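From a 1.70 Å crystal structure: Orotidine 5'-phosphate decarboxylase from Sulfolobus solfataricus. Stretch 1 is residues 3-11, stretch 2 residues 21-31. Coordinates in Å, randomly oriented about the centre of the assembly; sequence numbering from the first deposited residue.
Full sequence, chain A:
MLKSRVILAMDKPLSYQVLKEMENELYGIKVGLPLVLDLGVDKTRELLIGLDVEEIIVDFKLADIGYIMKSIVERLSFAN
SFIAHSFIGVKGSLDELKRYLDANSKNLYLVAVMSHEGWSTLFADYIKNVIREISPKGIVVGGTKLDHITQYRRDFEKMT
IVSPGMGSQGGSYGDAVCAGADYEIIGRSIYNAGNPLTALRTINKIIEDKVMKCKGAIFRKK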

ATOM      1  N   LYS A   3     -13.849  15.406  24.925  1.00 49.66           N
ATOM      2  CA  LYS A   3     -12.851  14.470  24.416  1.00 50.75           C
ATOM      3  C   LYS A   3     -12.352  14.842  23.022  1.00 36.86           C
ATOM      4  O   LYS A   3     -13.087  15.427  22.221  1.00 43.20           O
ATOM      5  CB  LYS A   3     -13.393  13.040  24.424  1.00 54.83           C
ATOM      6  CG  LYS A   3     -13.348  12.380  25.792  1.00 64.86           C
ATOM      7  CD  LYS A   3     -11.912  12.262  26.298  1.00 72.22           C
ATOM      8  CE  LYS A   3     -11.858  11.794  27.752  1.00 68.61           C
ATOM      9  NZ  LYS A   3     -10.513  11.262  28.123  1.00 66.41           N
ATOM     10  N   SER A   4     -11.102  14.484  22.740  1.00 36.66           N
ATOM     11  CA  SER A   4     -10.464  14.822  21.473  1.00 33.28           C
ATOM     12  C   SER A   4     -11.074  14.070  20.299  1.00 31.72           C
ATOM     13  O   SER A   4     -11.568  12.949  20.440  1.00 34.50           O
ATOM     14  CB  SER A   4      -8.955  14.553  21.532  1.00 29.55           C
ATOM     15  OG  SER A   4      -8.324  14.930  20.314  1.00 27.13           O
ATOM     16  N   ARG A   5     -11.022  14.707  19.135  1.00 25.65           N
ATOM     17  CA  ARG A   5     -11.530  14.143  17.902  1.00 23.44           C
ATOM     18  C   ARG A   5     -10.367  13.934  16.955  1.00 13.91           C
ATOM     19  O   ARG A   5     -10.571  13.705  15.755  1.00 24.98           O
ATOM     20  CB  ARG A   5     -12.492  15.130  17.259  1.00 29.66           C
ATOM     21  CG  ARG A   5     -13.714  15.437  18.086  1.00 31.72           C
ATOM     22  CD  ARG A   5     -14.759  14.384  17.860  1.00 31.44           C
ATOM     23  NE  ARG A   5     -16.062  14.781  18.380  1.00 44.30           N
ATOM     24  CZ  ARG A   5     -17.211  14.532  17.762  1.00 49.97           C
ATOM     25  NH1 ARG A   5     -17.213  13.888  16.600  1.00 43.50           N
ATOM     26  NH2 ARG A   5     -18.357  14.927  18.303  1.00 50.97           N
ATOM     27  N   VAL A   6      -9.155  14.055  17.482  1.00 17.48           N
ATOM     28  CA  VAL A   6      -7.959  14.007  16.642  1.00 21.55           C
ATOM     29  C   VAL A   6      -7.266  12.650  16.640  1.00 25.77           C
ATOM     30  O   VAL A   6      -7.047  12.044  17.693  1.00 21.73           O
ATOM     31  CB  VAL A   6      -6.922  15.070  17.048  1.00 22.16           C
ATOM     32  CG1 VAL A   6      -5.632  14.872  16.275  1.00 19.90           C
ATOM     33  CG2 VAL A   6      -7.472  16.473  16.832  1.00 22.25           C
ATOM     34  N   ILE A   7      -6.924  12.176  15.446  1.00 20.55           N
ATOM     35  CA  ILE A   7      -6.066  11.006  15.310  1.00 21.27           C
ATOM     36  C   ILE A   7      -4.721  11.498  14.791  1.00 18.46           C
ATOM     37  O   ILE A   7      -4.651  12.083  13.704  1.00 19.01           O
ATOM     38  CB  ILE A   7      -6.655   9.960  14.322  1.00 17.47           C
ATOM     39  CG1 ILE A   7      -7.923   9.327  14.897  1.00 18.99           C
ATOM     40  CG2 ILE A   7      -5.615   8.884  14.013  1.00 19.17           C
ATOM     41  CD1 ILE A   7      -8.746   8.567  13.885  1.00 21.86           C
ATOM     42  N   LEU A   8      -3.659  11.296  15.567  1.00 15.72           N
ATOM     43  CA  LEU A   8      -2.334  11.731  15.147  1.00 16.65           C
ATOM     44  C   LEU A   8      -1.805  10.848  14.031  1.00 21.96           C
ATOM     45  O   LEU A   8      -1.709   9.629  14.188  1.00 21.57           O
ATOM     46  CB  LEU A   8      -1.335  11.714  16.313  1.00 18.92           C
ATOM     47  CG  LEU A   8       0.121  12.013  15.952  1.00 16.68           C
ATOM     48  CD1 LEU A   8       0.254  13.427  15.360  1.00 17.32           C
ATOM     49  CD2 LEU A   8       1.057  11.848  17.155  1.00 18.38           C
ATOM     50  N   ALA A   9      -1.440  11.457  12.906  1.00 16.17           N
ATOM     51  CA  ALA A   9      -0.793  10.694  11.847  1.00 20.52           C
ATOM     52  C   ALA A   9       0.692  10.744  12.111  1.00 17.16           C
ATOM     53  O   ALA A   9       1.368  11.714  11.742  1.00 17.04           O
ATOM     54  CB  ALA A   9      -1.125  11.259  10.467  1.00 19.99           C
ATOM     55  N   MET A  10       1.202   9.725  12.792  1.00 17.83           N
ATOM     56  CA  MET A  10       2.613   9.728  13.135  1.00 19.80           C
ATOM     57  C   MET A  10       3.439   9.171  11.993  1.00 25.35           C
ATOM     58  O   MET A  10       3.758   7.983  11.959  1.00 26.30           O
ATOM     59  CB  MET A  10       2.875   8.969  14.437  1.00 26.09           C
ATOM     60  CG  MET A  10       4.285   9.166  14.946  1.00 28.94           C
ATOM     61  SD  MET A  10       4.426   8.908  16.725  1.00 30.37           S
ATOM     62  CE  MET A  10       3.975   7.174  16.832  1.00 20.51           C
ATOM     63  N   ASP A  11       3.779  10.050  11.058  1.00 21.14           N
ATOM     64  CA  ASP A  11       4.581   9.689   9.897  1.00 19.52           C
ATOM     65  C   ASP A  11       6.023  10.170  10.077  1.00 29.68           C
ATOM     66  O   ASP A  11       6.881   9.945   9.220  1.00 33.75           O
ATOM     67  CB  ASP A  11       3.960  10.298   8.637  1.00 21.66           C
ATOM     68  CG  ASP A  11       2.590   9.732   8.336  1.00 19.73           C
ATOM     69  OD1 ASP A  11       2.436   8.485   8.383  1.00 20.80           O
ATOM     70  OD2 ASP A  11       1.666  10.530   8.056  1.00 23.02           O
ATOM     71  N   GLU A  21       1.665  12.529  26.996  1.00 32.58           N
ATOM     72  CA  GLU A  21       0.810  13.687  27.253  1.00 43.09           C
ATOM     73  C   GLU A  21      -0.347  13.728  26.272  1.00 39.06           C
ATOM     74  O   GLU A  21      -1.482  14.060  26.636  1.00 38.97           O
ATOM     75  CB  GLU A  21       1.600  14.993  27.153  1.00 35.05           C
ATOM     76  CG  GLU A  21       2.458  15.300  28.373  1.00 46.06           C
ATOM     77  CD  GLU A  21       1.670  15.259  29.677  1.00 42.74           C
ATOM     78  OE1 GLU A  21       0.791  16.126  29.882  1.00 42.76           O
ATOM     79  OE2 GLU A  21       1.930  14.351  30.498  1.00 43.50           O
ATOM     80  N   MET A  22      -0.053  13.395  25.020  1.00 35.57           N
ATOM     81  CA  MET A  22      -1.072  13.403  23.981  1.00 29.89           C
ATOM     82  C   MET A  22      -2.105  12.315  24.214  1.00 35.87           C
ATOM     83  O   MET A  22      -3.260  12.466  23.832  1.00 33.18           O
ATOM     84  CB  MET A  22      -0.426  13.220  22.609  1.00 27.54           C
ATOM     85  CG  MET A  22       0.589  14.285  22.249  1.00 27.76           C
ATOM     86  SD  MET A  22       1.066  14.111  20.515  1.00 27.98           S
ATOM     87  CE  MET A  22       1.656  15.766  20.158  1.00 26.70           C
ATOM     88  N   GLU A  23      -1.689  11.227  24.861  1.00 31.02           N
ATOM     89  CA  GLU A  23      -2.532  10.042  24.985  1.00 38.90           C
ATOM     90  C   GLU A  23      -3.979  10.348  25.392  1.00 41.01           C
ATOM     91  O   GLU A  23      -4.921   9.782  24.822  1.00 40.87           O
ATOM     92  CB  GLU A  23      -1.892   9.016  25.935  1.00 39.60           C
ATOM     93  CG  GLU A  23      -2.452   9.013  27.355  1.00 44.25           C
ATOM     94  CD  GLU A  23      -1.711   8.054  28.269  1.00 42.44           C
ATOM     95  OE1 GLU A  23      -1.877   8.155  29.507  1.00 38.99           O
ATOM     96  OE2 GLU A  23      -0.955   7.206  27.744  1.00 44.69           O
ATOM     97  N   ASN A  24      -4.160  11.239  26.365  1.00 33.42           N
ATOM     98  CA  ASN A  24      -5.498  11.555  26.850  1.00 35.02           C
ATOM     99  C   ASN A  24      -6.086  12.773  26.143  1.00 37.79           C
ATOM    100  O   ASN A  24      -7.125  13.304  26.547  1.00 36.87           O
ATOM    101  CB  ASN A  24      -5.490  11.768  28.366  1.00 50.39           C
ATOM    102  CG  ASN A  24      -4.665  12.964  28.779  1.00 45.18           C
ATOM    103  OD1 ASN A  24      -3.739  13.365  28.075  1.00 44.89           O
ATOM    104  ND2 ASN A  24      -4.995  13.543  29.927  1.00 54.72           N
ATOM    105  N   GLU A  25      -5.410  13.209  25.085  1.00 42.38           N
ATOM    106  CA  GLU A  25      -5.898  14.309  24.259  1.00 39.83           C
ATOM    107  C   GLU A  25      -5.859  13.946  22.779  1.00 35.61           C
ATOM    108  O   GLU A  25      -5.800  14.822  21.910  1.00 29.41           O
ATOM    109  CB  GLU A  25      -5.105  15.572  24.539  1.00 32.73           C
ATOM    110  CG  GLU A  25      -5.426  16.129  25.901  1.00 39.01           C
ATOM    111  CD  GLU A  25      -4.344  17.035  26.418  1.00 44.56           C
ATOM    112  OE1 GLU A  25      -4.375  18.237  26.079  1.00 42.50           O
ATOM    113  OE2 GLU A  25      -3.467  16.543  27.162  1.00 46.88           O
ATOM    114  N   LEU A  26      -5.891  12.642  22.522  1.00 28.24           N
ATOM    115  CA  LEU A  26      -6.060  12.094  21.185  1.00 27.93           C
ATOM    116  C   LEU A  26      -7.124  11.034  21.284  1.00 35.67           C
ATOM    117  O   LEU A  26      -7.279  10.411  22.339  1.00 34.59           O
ATOM    118  CB  LEU A  26      -4.774  11.425  20.700  1.00 23.40           C
ATOM    119  CG  LEU A  26      -3.596  12.305  20.298  1.00 25.15           C
ATOM    120  CD1 LEU A  26      -2.379  11.455  19.983  1.00 25.32           C
ATOM    121  CD2 LEU A  26      -3.978  13.152  19.099  1.00 19.82           C
ATOM    122  N   TYR A  27      -7.862  10.813  20.203  1.00 30.51           N
ATOM    123  CA  TYR A  27      -8.681   9.615  20.128  1.00 29.16           C
ATOM    124  C   TYR A  27      -7.815   8.417  19.754  1.00 33.70           C
ATOM    125  O   TYR A  27      -7.991   7.312  20.279  1.00 31.79           O
ATOM    126  CB  TYR A  27      -9.798   9.766  19.110  1.00 28.64           C
ATOM    127  CG  TYR A  27     -10.472   8.452  18.824  1.00 29.33           C
ATOM    128  CD1 TYR A  27     -11.434   7.942  19.687  1.00 34.73           C
ATOM    129  CD2 TYR A  27     -10.137   7.709  17.703  1.00 26.98           C
ATOM    130  CE1 TYR A  27     -12.052   6.738  19.433  1.00 33.61           C
ATOM    131  CE2 TYR A  27     -10.754   6.497  17.441  1.00 31.25           C
ATOM    132  CZ  TYR A  27     -11.708   6.019  18.311  1.00 30.91           C
ATOM    133  OH  TYR A  27     -12.327   4.820  18.062  1.00 35.52           O
ATOM    134  N   GLY A  28      -6.881   8.644  18.836  1.00 23.93           N
ATOM    135  CA  GLY A  28      -6.051   7.572  18.329  1.00 21.81           C
ATOM    136  C   GLY A  28      -4.761   8.078  17.722  1.00 19.22           C
ATOM    137  O   GLY A  28      -4.519   9.292  17.608  1.00 23.50           O
ATOM    138  N   ILE A  29      -3.929   7.131  17.318  1.00 18.02           N
ATOM    139  CA  ILE A  29      -2.674   7.412  16.657  1.00 16.25           C
ATOM    140  C   ILE A  29      -2.629   6.513  15.433  1.00 18.56           C
ATOM    141  O   ILE A  29      -2.901   5.310  15.531  1.00 19.04           O
ATOM    142  CB  ILE A  29      -1.490   7.067  17.561  1.00 20.60           C
ATOM    143  CG1 ILE A  29      -1.457   8.016  18.757  1.00 26.27           C
ATOM    144  CG2 ILE A  29      -0.193   7.107  16.772  1.00 16.55           C
ATOM    145  CD1 ILE A  29      -0.533   7.570  19.868  1.00 29.10           C
ATOM    146  N   LYS A  30      -2.310   7.096  14.285  1.00 17.67           N
ATOM    147  CA  LYS A  30      -2.259   6.357  13.028  1.00 16.34           C
ATOM    148  C   LYS A  30      -0.797   6.207  12.604  1.00 17.25           C
ATOM    149  O   LYS A  30      -0.110   7.188  12.314  1.00 21.03           O
ATOM    150  CB  LYS A  30      -3.076   7.060  11.934  1.00 15.83           C
ATOM    151  CG  LYS A  30      -3.179   6.271  10.623  1.00 17.04           C
ATOM    152  CD  LYS A  30      -4.027   6.996   9.577  1.00 15.97           C
ATOM    153  CE  LYS A  30      -3.283   8.148   8.916  1.00 19.44           C
ATOM    154  NZ  LYS A  30      -2.217   7.695   7.987  1.00 19.87           N
ATOM    155  N   VAL A  31      -0.334   4.960  12.584  1.00 15.56           N
ATOM    156  CA  VAL A  31       1.054   4.632  12.301  1.00 15.58           C
ATOM    157  C   VAL A  31       1.225   4.268  10.831  1.00 20.14           C
ATOM    158  O   VAL A  31       0.538   3.380  10.338  1.00 18.65           O
ATOM    159  CB  VAL A  31       1.491   3.416  13.148  1.00 23.35           C
ATOM    160  CG1 VAL A  31       2.926   3.054  12.850  1.00 29.00           C
ATOM    161  CG2 VAL A  31       1.296   3.701  14.636  1.00 30.51           C
TER
HETATM  162  O   HOH W   1       0.066   7.746   9.607  1.00 19.31           O
HETATM  163  O   HOH W   2      -0.753  10.031   6.958  1.00 20.36           O

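The two stretches form a parallel pairing of neighbouring β-strands, held by a ladder of backbone hydrogen bonds and flanked by side-chain contacts on both faces of the sheet. Strand 6-10 and strand 28-31 run in the same direction, with an angle of 26° between their axes and a closest approach of 4.3 Å. The register is regular: Ile7 pairs with Gly28, Leu8 with Ile29, Ala9 with Lys30 and Met10 with Val31, at CA-CA separations of 4.6, 4.6, 4.7 and 5.4 Å, so the strands spread slightly at the last pair.

The hydrogen bonds alternate in direction, as parallel pairing requires. Tyr27 N donates to Val6 O (2.9 Å) just before the second strand begins, Leu8 N to Gly28 O (3.0 Å), Lys30 N to Leu8 O (2.6 Å) and Met10 N to Lys30 O (2.9 Å). The bond from Lys30 N is the shortest and the straightest, with an angle of 176° at hydrogen; the other three lie between 140° and 151°. Leu8 thus uses both its amide and its carbonyl, bonding to residues that flank its partner Ile29. Two CA-H...O contacts supplement the ladder, Ile7 CA to Gly28 O at 3.3 Å and Ile29 CA to Leu8 O at 3.5 Å.

On the face carrying Leu8, Met10, Ile29 and Val31, the contacts are apolar. Leu8 CB lies 3.8 Å from Leu26 CD1, and Leu8 CD2 reaches Met22 SD at 4.1 Å; Met10 CE approaches Ile29 CG2 at 4.2 Å. Leu26 also places CD2 3.7 Å from Val6 CG1: its CA-to-CB bond points away overall, but the end of its side chain comes nearer the first stretch.

Ile7, Ala9 and Lys30 occupy the other face. Ile7 CG2 packs 3.8 Å from Lys30 CB, while Ile7 CG1 meets the edge of the Tyr27 ring at CD2, 3.9 Å away. The aliphatic part of Lys30 also passes Ala9, with CE 4.1 Å from Ala9 CB. Its ammonium nitrogen is linked to Asp11 through water: water 1 accepts from Lys30 NZ and donates to Asp11 OD1, both at 2.8 Å, and water 2 accepts from Lys30 NZ at 2.9 Å and donates to Asp11 OD2 at 2.7 Å. Water 1 also donates to Lys30 O at 2.8 Å.

Before the strands, Ser4 OG accepts a hydrogen bond from Val6 N at 3.1 Å and lies 3.0 Å from Glu25 O. In all, the contact buries 725 Å², summed over both sides.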